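Long-range contacts in tail fiber protein (Acinetobacter phage AM24, PDB 5W5P), which probably serves as a trimeric tailspike that recognises, and may depolymerise, the capsular polysaccharide of the Acinetobacter baumannii host: residues 222-227 with 245-250; 228-233 with 259-264; 278-283 with 305-310; 296-301 with 323-328. One frame throughout, in Å; residues are numbered along the deposited sequence.

Interaction 1: 222-227 with 245-250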
loop_
_atom_site.group_PDB
_atom_site.type_symbol
_atom_site.label_atom_id
_atom_site.label_comp_id
_atom_site.label_asym_id
_atom_site.label_seq_id
_atom_site.Cartn_x
_atom_site.Cartn_y
_atom_site.Cartn_z
ATOM N N ASN A 222 16.183 17.636 -12.496
ATOM C CA ASN A 222 16.099 18.913 -11.790
ATOM C C ASN A 222 14.677 19.058 -11.274
ATOM O O ASN A 222 13.763 19.401 -12.029
ATOM C CB ASN A 222 16.471 20.072 -12.708
ATOM C CG ASN A 222 16.645 21.380 -11.955
ATOM O OD1 ASN A 222 15.992 21.620 -10.938
ATOM N ND2 ASN A 222 17.531 22.235 -12.456
ATOM N N GLY A 223 14.485 18.794 -9.980
ATOM C CA GLY A 223 13.160 18.852 -9.390
ATOM C C GLY A 223 12.607 20.250 -9.208
ATOM O O GLY A 223 11.423 20.384 -8.876
ATOM N N ASP A 224 13.432 21.286 -9.397
ATOM C CA ASP A 224 12.919 22.651 -9.386
ATOM C C ASP A 224 12.008 22.915 -10.572
ATOM O O ASP A 224 11.122 23.775 -10.490
ATOM C CB ASP A 224 14.069 23.662 -9.413
ATOM C CG ASP A 224 14.797 23.772 -8.094
ATOM O OD1 ASP A 224 14.141 23.984 -7.048
ATOM O OD2 ASP A 224 16.040 23.658 -8.108
ATOM N N ARG A 225 12.222 22.204 -11.688
ATOM C CA ARG A 225 11.582 22.521 -12.961
ATOM C C ARG A 225 10.797 21.374 -13.574
ATOM O O ARG A 225 10.086 21.602 -14.559
ATOM C CB ARG A 225 12.628 22.992 -13.987
ATOM C CG ARG A 225 13.586 24.034 -13.466
ATOM C CD ARG A 225 12.861 25.225 -12.853
ATOM N NE ARG A 225 13.781 26.281 -12.442
ATOM C CZ ARG A 225 13.401 27.432 -11.898
ATOM N NH1 ARG A 225 12.114 27.673 -11.689
ATOM N NH2 ARG A 225 14.309 28.335 -11.544
ATOM N N LEU A 226 10.892 20.164 -13.026
ATOM C CA LEU A 226 10.218 18.988 -13.564
ATOM C C LEU A 226 9.225 18.482 -12.528
ATOM O O LEU A 226 9.628 17.966 -11.478
ATOM C CB LEU A 226 11.233 17.907 -13.938
ATOM C CG LEU A 226 12.170 18.296 -15.088
ATOM C CD1 LEU A 226 13.049 17.131 -15.536
ATOM C CD2 LEU A 226 11.367 18.839 -16.252
ATOM N N TYR A 227 7.935 18.642 -12.817
ATOM C CA TYR A 227 6.855 18.165 -11.966
ATOM C C TYR A 227 6.137 17.009 -12.648
ATOM O O TYR A 227 6.271 16.793 -13.855
ATOM C CB TYR A 227 5.844 19.278 -11.662
ATOM C CG TYR A 227 6.414 20.519 -11.005
ATOM C CD1 TYR A 227 7.631 20.482 -10.335
ATOM C CD2 TYR A 227 5.717 21.728 -11.042
ATOM C CE1 TYR A 227 8.149 21.615 -9.735
ATOM C CE2 TYR A 227 6.228 22.870 -10.438
ATOM C CZ TYR A 227 7.444 22.806 -9.789
ATOM O OH TYR A 227 7.965 23.925 -9.186
ATOM N N ALA A 245 16.518 19.824 -5.948
ATOM C CA ALA A 245 15.822 21.093 -6.120
ATOM C C ALA A 245 16.305 22.049 -5.039
ATOM O O ALA A 245 16.103 21.784 -3.851
ATOM C CB ALA A 245 14.305 20.901 -6.047
ATOM N N THR A 246 16.954 23.149 -5.447
ATOM C CA THR A 246 17.497 24.123 -4.505
ATOM C C THR A 246 17.076 25.559 -4.807
ATOM O O THR A 246 17.650 26.486 -4.228
ATOM C CB THR A 246 19.034 24.062 -4.465
ATOM O OG1 THR A 246 19.571 24.706 -5.627
ATOM C CG2 THR A 246 19.535 22.626 -4.397
ATOM N N GLN A 247 16.101 25.777 -5.691
ATOM C CA GLN A 247 15.775 27.135 -6.106
ATOM C C GLN A 247 14.494 27.604 -5.434
ATOM O O GLN A 247 13.416 27.059 -5.727
ATOM C CB GLN A 247 15.639 27.219 -7.627
ATOM C CG GLN A 247 16.961 27.160 -8.377
ATOM C CD GLN A 247 17.915 28.274 -7.978
ATOM O OE1 GLN A 247 17.495 29.402 -7.704
ATOM N NE2 GLN A 247 19.209 27.965 -7.956
ATOM N N PRO A 248 14.549 28.598 -4.547
ATOM C CA PRO A 248 13.313 29.129 -3.960
ATOM C C PRO A 248 12.423 29.755 -5.022
ATOM O O PRO A 248 12.892 30.463 -5.916
ATOM C CB PRO A 248 13.812 30.180 -2.958
ATOM C CG PRO A 248 15.271 29.880 -2.760
ATOM C CD PRO A 248 15.744 29.299 -4.051
ATOM N N ARG A 249 11.126 29.485 -4.918
ATOM C CA ARG A 249 10.161 30.023 -5.864
ATOM C C ARG A 249 8.769 29.916 -5.262
ATOM O O ARG A 249 8.531 29.136 -4.337
ATOM C CB ARG A 249 10.225 29.290 -7.203
ATOM C CG ARG A 249 9.774 27.853 -7.128
ATOM C CD ARG A 249 10.398 27.029 -8.230
ATOM N NE ARG A 249 9.975 25.637 -8.156
ATOM C CZ ARG A 249 10.608 24.698 -7.465
ATOM N NH1 ARG A 249 11.711 24.996 -6.788
ATOM N NH2 ARG A 249 10.139 23.456 -7.458
ATOM N N ARG A 250 7.855 30.720 -5.804
ATOM C CA ARG A 250 6.446 30.761 -5.383
ATOM C C ARG A 250 6.404 31.096 -3.893
ATOM O O ARG A 250 7.034 32.085 -3.483
ATOM C CB ARG A 250 5.769 29.460 -5.784
ATOM C CG ARG A 250 5.497 29.364 -7.265
ATOM C CD ARG A 250 4.009 29.356 -7.543
ATOM N NE ARG A 250 3.458 28.007 -7.472
ATOM C CZ ARG A 250 2.458 27.650 -6.674
ATOM N NH1 ARG A 250 1.894 28.544 -5.875
ATOM N NH2 ARG A 250 2.019 26.397 -6.678
#
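Arg249 reaches from the 245-250 loop into the tight turn at 222-227, where Asp224 and Tyr227 receive its guanidinium. The route can be followed from CB. CG lies between the backbone N and the carbonyl carbon (chi1 67°), and from there the chain runs extended to NE. CD passes Arg225 NH1 at 3.9 Å, the two arginines sliding past each other in opposite directions; the Arg225 guanidinium itself is held by the carbonyl oxygens of Glu191 and Ser193. NE then donates to Tyr227 OH at 2.8 Å. NH2 donates to the same oxygen, which lies in the guanidinium plane, so the group grips the phenol side-on with two nitrogens and is nearly coplanar with its ring. CZ lies 3.2 Å from Asp224 O, which sits over one face and toward the rim. NH1 finishes the path in a salt bridge with Asp224 OD1 at 2.6 Å, and it also donates to Gln247 O within its own segment.

The buried Asp224 carboxylate, turned 87° from the guanidinium, takes two successive backbone amides as well. Thr246 N meets OD2 on its syn side at 2.9 Å, while Gln247 N meets OD1 from above the carboxylate plane at 3.0 Å. Asn222 OD1 accepts from Asp224 N, an Asx turn at the start of the bend. Tyr227 OH is bonded in addition to Asp196. The two loops follow strands 219-222 and 241-244, parallel neighbours in one sheet, an arrangement characteristic of successive coils of a parallel beta-helix, as in other phage tailspikes.

Interaction 2: 228-233 with 259-264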
loop_
_atom_site.group_PDB
_atom_site.type_symbol
_atom_site.label_atom_id
_atom_site.label_comp_id
_atom_site.label_asym_id
_atom_site.label_seq_id
_atom_site.Cartn_x
_atom_site.Cartn_y
_atom_site.Cartn_z
ATOM N N ASN A 228 5.353 16.278 -11.857
ATOM C CA ASN A 228 4.583 15.133 -12.333
ATOM C C ASN A 228 5.486 14.152 -13.084
ATOM O O ASN A 228 5.326 13.897 -14.279
ATOM C CB ASN A 228 3.404 15.584 -13.201
ATOM C CG ASN A 228 2.370 16.393 -12.425
ATOM O OD1 ASN A 228 2.669 16.977 -11.384
ATOM N ND2 ASN A 228 1.150 16.438 -12.941
ATOM N N VAL A 229 6.451 13.601 -12.349
ATOM C CA VAL A 229 7.507 12.770 -12.912
ATOM C C VAL A 229 7.337 11.346 -12.408
ATOM O O VAL A 229 7.256 11.114 -11.196
ATOM C CB VAL A 229 8.901 13.309 -12.546
ATOM C CG1 VAL A 229 9.987 12.491 -13.238
ATOM C CG2 VAL A 229 9.013 14.780 -12.913
ATOM N N ASN A 230 7.300 10.394 -13.337
ATOM C CA ASN A 230 7.342 8.967 -13.025
ATOM C C ASN A 230 8.739 8.458 -13.377
ATOM O O ASN A 230 9.079 8.314 -14.555
ATOM C CB ASN A 230 6.265 8.206 -13.794
ATOM C CG ASN A 230 4.904 8.287 -13.133
ATOM O OD1 ASN A 230 4.793 8.322 -11.910
ATOM N ND2 ASN A 230 3.855 8.319 -13.946
HETATM N N MSE A 231 9.551 8.203 -12.356
HETATM C CA MSE A 231 10.856 7.575 -12.543
HETATM C C MSE A 231 10.774 6.089 -12.235
HETATM O O MSE A 231 10.733 5.704 -11.070
HETATM C CB MSE A 231 11.911 8.219 -11.649
HETATM C CG MSE A 231 12.142 9.679 -11.923
HETATM SE SE MSE A 231 13.551 10.433 -10.818
HETATM C CE MSE A 231 15.119 9.918 -11.847
ATOM N N LYS A 232 10.757 5.254 -13.273
ATOM C CA LYS A 232 10.545 3.826 -13.099
ATOM C C LYS A 232 11.417 3.039 -14.070
ATOM O O LYS A 232 11.673 3.474 -15.198
ATOM C CB LYS A 232 9.064 3.451 -13.299
ATOM C CG LYS A 232 8.102 4.054 -12.269
ATOM C CD LYS A 232 6.677 4.164 -12.807
ATOM C CE LYS A 232 6.087 2.790 -13.123
ATOM N NZ LYS A 232 4.851 2.878 -13.977
ATOM N N GLY A 233 11.868 1.866 -13.615
ATOM C CA GLY A 233 12.550 0.917 -14.470
ATOM C C GLY A 233 13.997 1.222 -14.778
ATOM O O GLY A 233 14.587 0.538 -15.621
ATOM N N SER A 259 5.193 16.304 -6.834
ATOM C CA SER A 259 4.627 15.174 -7.566
ATOM C C SER A 259 5.714 14.403 -8.317
ATOM O O SER A 259 5.784 14.394 -9.545
ATOM C CB SER A 259 3.526 15.641 -8.524
ATOM O OG SER A 259 2.392 16.115 -7.822
ATOM N N VAL A 260 6.569 13.756 -7.528
ATOM C CA VAL A 260 7.637 12.904 -8.039
ATOM C C VAL A 260 7.409 11.501 -7.494
ATOM O O VAL A 260 7.293 11.318 -6.275
ATOM C CB VAL A 260 9.028 13.429 -7.647
ATOM C CG1 VAL A 260 10.115 12.417 -8.029
ATOM C CG2 VAL A 260 9.292 14.775 -8.307
ATOM N N THR A 261 7.330 10.519 -8.393
ATOM C CA THR A 261 7.149 9.118 -8.037
ATOM C C THR A 261 8.373 8.344 -8.505
ATOM O O THR A 261 8.642 8.276 -9.708
ATOM C CB THR A 261 5.878 8.542 -8.667
ATOM O OG1 THR A 261 4.729 9.209 -8.131
ATOM C CG2 THR A 261 5.766 7.042 -8.393
ATOM N N ILE A 262 9.107 7.769 -7.560
ATOM C CA ILE A 262 10.314 6.999 -7.831
ATOM C C ILE A 262 10.023 5.559 -7.431
ATOM O O ILE A 262 9.983 5.234 -6.237
ATOM C CB ILE A 262 11.523 7.563 -7.073
ATOM C CG1 ILE A 262 11.735 9.028 -7.447
ATOM C CG2 ILE A 262 12.766 6.735 -7.342
ATOM C CD1 ILE A 262 12.895 9.685 -6.742
ATOM N N GLU A 263 9.818 4.692 -8.425
ATOM C CA GLU A 263 9.271 3.364 -8.189
ATOM C C GLU A 263 9.910 2.348 -9.126
ATOM O O GLU A 263 10.117 2.630 -10.307
ATOM C CB GLU A 263 7.745 3.369 -8.377
ATOM C CG GLU A 263 7.032 2.136 -7.846
ATOM C CD GLU A 263 5.517 2.224 -7.976
ATOM O OE1 GLU A 263 4.816 1.381 -7.377
ATOM O OE2 GLU A 263 5.029 3.129 -8.685
ATOM N N GLU A 264 10.223 1.166 -8.585
ATOM C CA GLU A 264 10.690 0.015 -9.368
ATOM C C GLU A 264 11.996 0.310 -10.112
ATOM O O GLU A 264 12.145 0.013 -11.301
ATOM C CB GLU A 264 9.602 -0.468 -10.332
ATOM C CG GLU A 264 8.603 -1.434 -9.692
ATOM C CD GLU A 264 7.151 -1.055 -9.958
ATOM O OE1 GLU A 264 6.848 -0.620 -11.095
ATOM O OE2 GLU A 264 6.319 -1.188 -9.028
HETATM O O HOH W 1 1.519 18.657 -9.372
HETATM O O HOH W 2 2.787 7.544 -10.416
#
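Met231, a selenomethionine, and Ile262 put CG and CG1 respectively beside the backbone N (chi1 -62° and -57°), and an extended chi2 carries the Met231 selenium on; the two side chains lie side by side, pointing the same way, with SE 4.1 Å from Ile262 CG1. Leu242 packs against both. On the other face Asn230 and Thr261 also run alongside each other, and the amide oxygen OD1 of Asn230 comes within 3.4 Å of Thr261 CB; Asn230 ND2 is bonded to Glu203.

The backbone evidence for pairing is regular. Val229 N donates to Ser259 O, Thr261 N to Val229 O at 2.9 Å, Met231 N to Thr261 O at 2.8 Å and Glu263 N to Met231 O, while the axes of 229-232 and 260-263 diverge by only 10°. These are equivalent strands of successive coils in a parallel beta-helix, so like positions stack: Asn228 over Ser259, each at a corner with positive phi, Val229 over Val260. At the corners a water lies 2.9 Å from Asn228 OD1 and 3.1 Å from Ser259 OG, bridging the two side chains, and Ser259 OG is also bonded to Asn281. Past the strands, Gly233 N donates to Glu264 O from well above the carbonyl plane.

The polar face meets the rest of the trimer. Lys232 NZ forms a salt bridge with Glu264 of the second subunit, and Glu264 OE1 receives the matching one from Lys232 of the third subunit, whereas Glu263 pairs with Arg286 of its own chain.

Interaction 3: 278-283 with 305-310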
loop_
_atom_site.group_PDB
_atom_site.type_symbol
_atom_site.label_atom_id
_atom_site.label_comp_id
_atom_site.label_asym_id
_atom_site.label_seq_id
_atom_site.Cartn_x
_atom_site.Cartn_y
_atom_site.Cartn_z
ATOM N N ARG A 278 11.987 20.600 0.763
ATOM C CA ARG A 278 10.537 20.674 0.817
ATOM C C ARG A 278 9.981 19.765 -0.271
ATOM O O ARG A 278 10.624 19.561 -1.307
ATOM C CB ARG A 278 10.060 22.126 0.651
ATOM C CG ARG A 278 8.554 22.318 0.708
ATOM C CD ARG A 278 8.151 23.073 1.964
ATOM N NE ARG A 278 6.750 23.484 1.977
ATOM C CZ ARG A 278 5.707 22.659 2.050
ATOM N NH1 ARG A 278 4.476 23.160 2.061
ATOM N NH2 ARG A 278 5.883 21.345 2.122
ATOM N N GLY A 279 8.802 19.207 -0.024
ATOM C CA GLY A 279 8.219 18.257 -0.955
ATOM C C GLY A 279 6.711 18.314 -0.942
ATOM O O GLY A 279 6.091 18.642 0.072
ATOM N N PHE A 280 6.116 17.991 -2.090
ATOM C CA PHE A 280 4.671 17.843 -2.234
ATOM C C PHE A 280 4.407 16.554 -2.993
ATOM O O PHE A 280 4.933 16.369 -4.093
ATOM C CB PHE A 280 4.043 19.024 -2.990
ATOM C CG PHE A 280 4.277 20.366 -2.354
ATOM C CD1 PHE A 280 5.434 21.089 -2.629
ATOM C CD2 PHE A 280 3.327 20.927 -1.509
ATOM C CE1 PHE A 280 5.650 22.334 -2.056
ATOM C CE2 PHE A 280 3.537 22.175 -0.933
ATOM C CZ PHE A 280 4.700 22.877 -1.208
ATOM N N ASN A 281 3.601 15.668 -2.414
ATOM C CA ASN A 281 3.111 14.470 -3.093
ATOM C C ASN A 281 4.273 13.643 -3.647
ATOM O O ASN A 281 4.469 13.498 -4.850
ATOM C CB ASN A 281 2.119 14.860 -4.192
ATOM C CG ASN A 281 1.561 13.661 -4.924
ATOM O OD1 ASN A 281 1.146 12.677 -4.310
ATOM N ND2 ASN A 281 1.554 13.736 -6.253
ATOM N N VAL A 282 5.045 13.103 -2.715
ATOM C CA VAL A 282 6.293 12.415 -3.009
ATOM C C VAL A 282 6.078 10.925 -2.784
ATOM O O VAL A 282 5.458 10.522 -1.794
ATOM C CB VAL A 282 7.443 12.951 -2.133
ATOM C CG1 VAL A 282 8.685 12.060 -2.242
ATOM C CG2 VAL A 282 7.750 14.396 -2.497
ATOM N N THR A 283 6.560 10.108 -3.720
ATOM C CA THR A 283 6.447 8.657 -3.627
ATOM C C THR A 283 7.802 8.035 -3.924
ATOM O O THR A 283 8.407 8.330 -4.961
ATOM C CB THR A 283 5.397 8.106 -4.600
ATOM O OG1 THR A 283 4.175 8.845 -4.461
ATOM C CG2 THR A 283 5.137 6.637 -4.310
ATOM N N ALA A 305 7.333 20.535 6.076
ATOM C CA ALA A 305 8.333 20.381 5.029
ATOM C C ALA A 305 7.862 19.448 3.922
ATOM O O ALA A 305 8.191 19.669 2.749
ATOM C CB ALA A 305 9.646 19.854 5.620
ATOM N N VAL A 306 7.087 18.420 4.266
ATOM C CA VAL A 306 6.637 17.405 3.321
ATOM C C VAL A 306 5.122 17.298 3.412
ATOM O O VAL A 306 4.582 16.952 4.469
ATOM C CB VAL A 306 7.285 16.038 3.596
ATOM C CG1 VAL A 306 6.915 15.051 2.502
ATOM C CG2 VAL A 306 8.801 16.173 3.722
ATOM N N ASN A 307 4.439 17.593 2.313
ATOM C CA ASN A 307 2.994 17.416 2.199
ATOM C C ASN A 307 2.756 16.074 1.517
ATOM O O ASN A 307 2.773 15.984 0.287
ATOM C CB ASN A 307 2.359 18.561 1.415
ATOM C CG ASN A 307 2.189 19.824 2.250
ATOM O OD1 ASN A 307 3.087 20.665 2.320
ATOM N ND2 ASN A 307 1.034 19.955 2.893
ATOM N N VAL A 308 2.538 15.035 2.329
ATOM C CA VAL A 308 2.352 13.648 1.895
ATOM C C VAL A 308 3.642 13.065 1.331
ATOM O O VAL A 308 4.190 13.558 0.338
ATOM C CB VAL A 308 1.213 13.505 0.866
ATOM C CG1 VAL A 308 0.984 12.034 0.526
ATOM C CG2 VAL A 308 -0.051 14.125 1.398
ATOM N N ILE A 309 4.128 12.004 1.967
ATOM C CA ILE A 309 5.180 11.161 1.410
ATOM C C ILE A 309 4.799 9.714 1.684
ATOM O O ILE A 309 4.255 9.394 2.748
ATOM C CB ILE A 309 6.572 11.503 1.991
ATOM C CG1 ILE A 309 7.655 10.616 1.367
ATOM C CG2 ILE A 309 6.589 11.370 3.507
ATOM C CD1 ILE A 309 9.060 11.047 1.691
ATOM N N ARG A 310 5.047 8.844 0.711
ATOM C CA ARG A 310 4.863 7.411 0.888
ATOM C C ARG A 310 6.164 6.732 0.501
ATOM O O ARG A 310 6.728 7.032 -0.557
ATOM C CB ARG A 310 3.708 6.859 0.038
ATOM C CG ARG A 310 2.456 7.714 0.023
ATOM C CD ARG A 310 2.547 8.818 -1.022
ATOM N NE ARG A 310 1.225 9.232 -1.477
ATOM C CZ ARG A 310 0.992 10.328 -2.191
ATOM N NH1 ARG A 310 -0.246 10.637 -2.552
ATOM N NH2 ARG A 310 1.998 11.116 -2.542
#
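Arg278 to Thr283 run beside Ala305 to Arg310 almost exactly in parallel, with end-to-end directions 4° apart, as adjacent coils of a parallel beta-helix do.

Backbone bonds fix the register through the corner. Gly279 N donates to Ala305 O, Asn307 N to Gly279 O, and Asn281 N to Asn307 O at 2.8 Å. Beyond the bend Val282 N turns to Val308 O, and Arg310 N to Val282 O at 3.0 Å.

Apolar contact lies on the inward face, where Val282 CG1 touches Ile309 CG1 at 4.0 Å. Both of these branches are anti to their own backbone N, and the side chains point the same way; Leu325 and Val296 pack against Ile309 there.

Guanidinium groups bind across both ends of the contact. Arg278 grips Asn307 OD1 end-on, NH1 and NH2 each 2.9 Å from that oxygen, while its NE makes a salt bridge with Glu252. NH2 also donates to Ala305 O from above the carbonyl plane. Phe280 CZ lies over one face of the Arg278 guanidinium, toward its rim, and the Phe280 ring is nearly parallel to the Asn307 amide. At the other end Arg310 NH2 donates to Asn281 OD1, with a weak second bond from NH1, and Val308 CG1 sits over the centre of the Arg310 guanidinium.

Interaction 4: 296-301 with 323-328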
loop_
_atom_site.group_PDB
_atom_site.type_symbol
_atom_site.label_atom_id
_atom_site.label_comp_id
_atom_site.label_asym_id
_atom_site.label_seq_id
_atom_site.Cartn_x
_atom_site.Cartn_y
_atom_site.Cartn_z
ATOM N N VAL A 296 15.719 9.766 0.977
ATOM C CA VAL A 296 14.878 10.940 0.765
ATOM C C VAL A 296 15.240 11.986 1.811
ATOM O O VAL A 296 14.892 11.848 2.983
ATOM C CB VAL A 296 13.389 10.587 0.840
ATOM C CG1 VAL A 296 12.547 11.786 0.439
ATOM C CG2 VAL A 296 13.088 9.390 -0.042
ATOM N N TYR A 297 15.932 13.037 1.386
ATOM C CA TYR A 297 16.274 14.156 2.256
ATOM C C TYR A 297 15.366 15.327 1.896
ATOM O O TYR A 297 15.493 15.911 0.811
ATOM C CB TYR A 297 17.743 14.537 2.110
ATOM C CG TYR A 297 18.708 13.734 2.957
ATOM C CD1 TYR A 297 18.736 12.342 2.894
ATOM C CD2 TYR A 297 19.608 14.369 3.807
ATOM C CE1 TYR A 297 19.633 11.606 3.660
ATOM C CE2 TYR A 297 20.506 13.645 4.572
ATOM C CZ TYR A 297 20.513 12.265 4.496
ATOM O OH TYR A 297 21.411 11.551 5.258
ATOM N N LEU A 298 14.433 15.656 2.802
ATOM C CA LEU A 298 13.554 16.817 2.676
ATOM C C LEU A 298 13.421 17.421 4.076
ATOM O O LEU A 298 12.372 17.364 4.712
ATOM C CB LEU A 298 12.188 16.439 2.092
ATOM C CG LEU A 298 12.140 15.799 0.701
ATOM C CD1 LEU A 298 10.787 15.130 0.457
ATOM C CD2 LEU A 298 12.443 16.827 -0.386
ATOM N N ASP A 299 14.512 18.005 4.574
ATOM C CA ASP A 299 14.625 18.385 5.980
ATOM C C ASP A 299 14.635 19.898 6.191
ATOM O O ASP A 299 15.345 20.414 7.056
ATOM C CB ASP A 299 15.870 17.756 6.603
ATOM C CG ASP A 299 17.127 17.996 5.784
ATOM O OD1 ASP A 299 17.025 18.532 4.657
ATOM O OD2 ASP A 299 18.223 17.657 6.279
ATOM N N GLY A 300 13.835 20.628 5.416
ATOM C CA GLY A 300 13.662 22.045 5.653
ATOM C C GLY A 300 12.826 22.318 6.893
ATOM O O GLY A 300 12.218 21.430 7.490
ATOM N N ASP A 301 12.793 23.595 7.283
ATOM C CA ASP A 301 12.130 24.019 8.508
ATOM C C ASP A 301 10.665 24.395 8.300
ATOM O O ASP A 301 10.070 25.030 9.178
ATOM C CB ASP A 301 12.886 25.195 9.134
ATOM C CG ASP A 301 14.192 24.774 9.775
ATOM O OD1 ASP A 301 14.363 23.563 10.016
ATOM O OD2 ASP A 301 15.045 25.643 10.041
ATOM N N ALA A 323 15.746 8.232 5.185
ATOM C CA ALA A 323 14.896 9.409 5.029
ATOM C C ALA A 323 15.171 10.368 6.180
ATOM O O ALA A 323 14.865 10.061 7.337
ATOM C CB ALA A 323 13.430 9.022 4.975
ATOM N N LYS A 324 15.734 11.528 5.864
ATOM C CA LYS A 324 15.929 12.581 6.844
ATOM C C LYS A 324 14.935 13.663 6.410
ATOM O O LYS A 324 15.194 14.459 5.503
ATOM C CB LYS A 324 17.373 13.079 6.881
ATOM C CG LYS A 324 17.594 14.404 7.632
ATOM C CD LYS A 324 19.056 14.908 7.681
ATOM C CE LYS A 324 19.346 15.591 9.003
ATOM N NZ LYS A 324 18.736 16.947 8.984
ATOM N N LEU A 325 13.769 13.662 7.042
ATOM C CA LEU A 325 12.668 14.536 6.672
ATOM C C LEU A 325 12.445 15.611 7.728
ATOM O O LEU A 325 12.787 15.443 8.908
ATOM C CB LEU A 325 11.375 13.728 6.490
ATOM C CG LEU A 325 11.494 12.533 5.545
ATOM C CD1 LEU A 325 10.175 11.746 5.478
ATOM C CD2 LEU A 325 11.916 12.984 4.151
ATOM N N GLY A 326 11.854 16.719 7.281
ATOM C CA GLY A 326 11.367 17.760 8.165
ATOM C C GLY A 326 10.005 17.406 8.721
ATOM O O GLY A 326 9.671 16.231 8.918
ATOM N N ALA A 327 9.206 18.435 8.992
ATOM C CA ALA A 327 7.818 18.217 9.369
ATOM C C ALA A 327 7.081 17.510 8.239
ATOM O O ALA A 327 7.124 17.948 7.084
ATOM C CB ALA A 327 7.143 19.549 9.699
ATOM N N VAL A 328 6.397 16.417 8.574
ATOM C CA VAL A 328 5.699 15.583 7.600
ATOM C C VAL A 328 4.230 15.513 7.988
ATOM O O VAL A 328 3.900 15.101 9.106
ATOM C CB VAL A 328 6.298 14.168 7.525
ATOM C CG1 VAL A 328 5.492 13.286 6.550
ATOM C CG2 VAL A 328 7.771 14.219 7.130
HETATM O O HOH W 3 9.835 21.087 8.946
#
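Ala323 starts the pairing with Val296: its CA points a C-H at Val296 O, 3.2 Å away, and the two side chains share one face of the sheet. Lys324 N makes a weak bond to the same oxygen, and Lys324 O accepts from Leu298 N.

The Lys324 side chain carries most of the polar and aromatic contact. Its CB stands over the centre of the Tyr297 ring, 3.9 Å from the centroid and 8° off the normal, a CH-pi contact, and CD passes ring atom CE2. CG is anti to the backbone N (chi1 166°), and bends at chi3 and chi4 then bring NZ to Asp299, where it forms a salt bridge with OD2 at 2.8 Å through the anti lone pair of that oxygen. Tyr297 OH is bonded to Asp345, and Arg272 makes a cation-pi contact with the ring.

Strands 296-298 and 323-325, 10° from parallel, are neighbours in one sheet of the parallel beta-helix, and the next residue faces its interior: Leu325 CD2 lies 4.0 Å from Val296 CG1 and equally far from Leu298 CB, with Ile309 of another face against it.

Gly326 N then donates to Leu298 O at 2.7 Å, while its CA comes close to Gly300 O. At Ala327 the backbones have parted, and a water takes over, accepting from Ala327 N at 2.7 Å and donating to Gly300 O at 2.8 Å.

From the N terminus, segment 222-227 runs directly into 228-233. The chain then passes round one coil: 245-250 closes interaction 1 and 259-264 closes interaction 2, so these two cross. Interactions 3 and 4 follow in series and cross likewise, 278-283 and 296-301 opening before 305-310 and 323-328 close them. Interaction 1 joins the loops after strands 219-222 and 241-244, and interaction 4 pairs two later strands of that same sheet; interactions 2 and 3 lie on faces that meet the second subunit. Ile262 N and Thr283 O probably bond interaction 2 to 3; Val306 N and Ala327 O probably bond interaction 3 to 4, whose centres are about 9 Å apart.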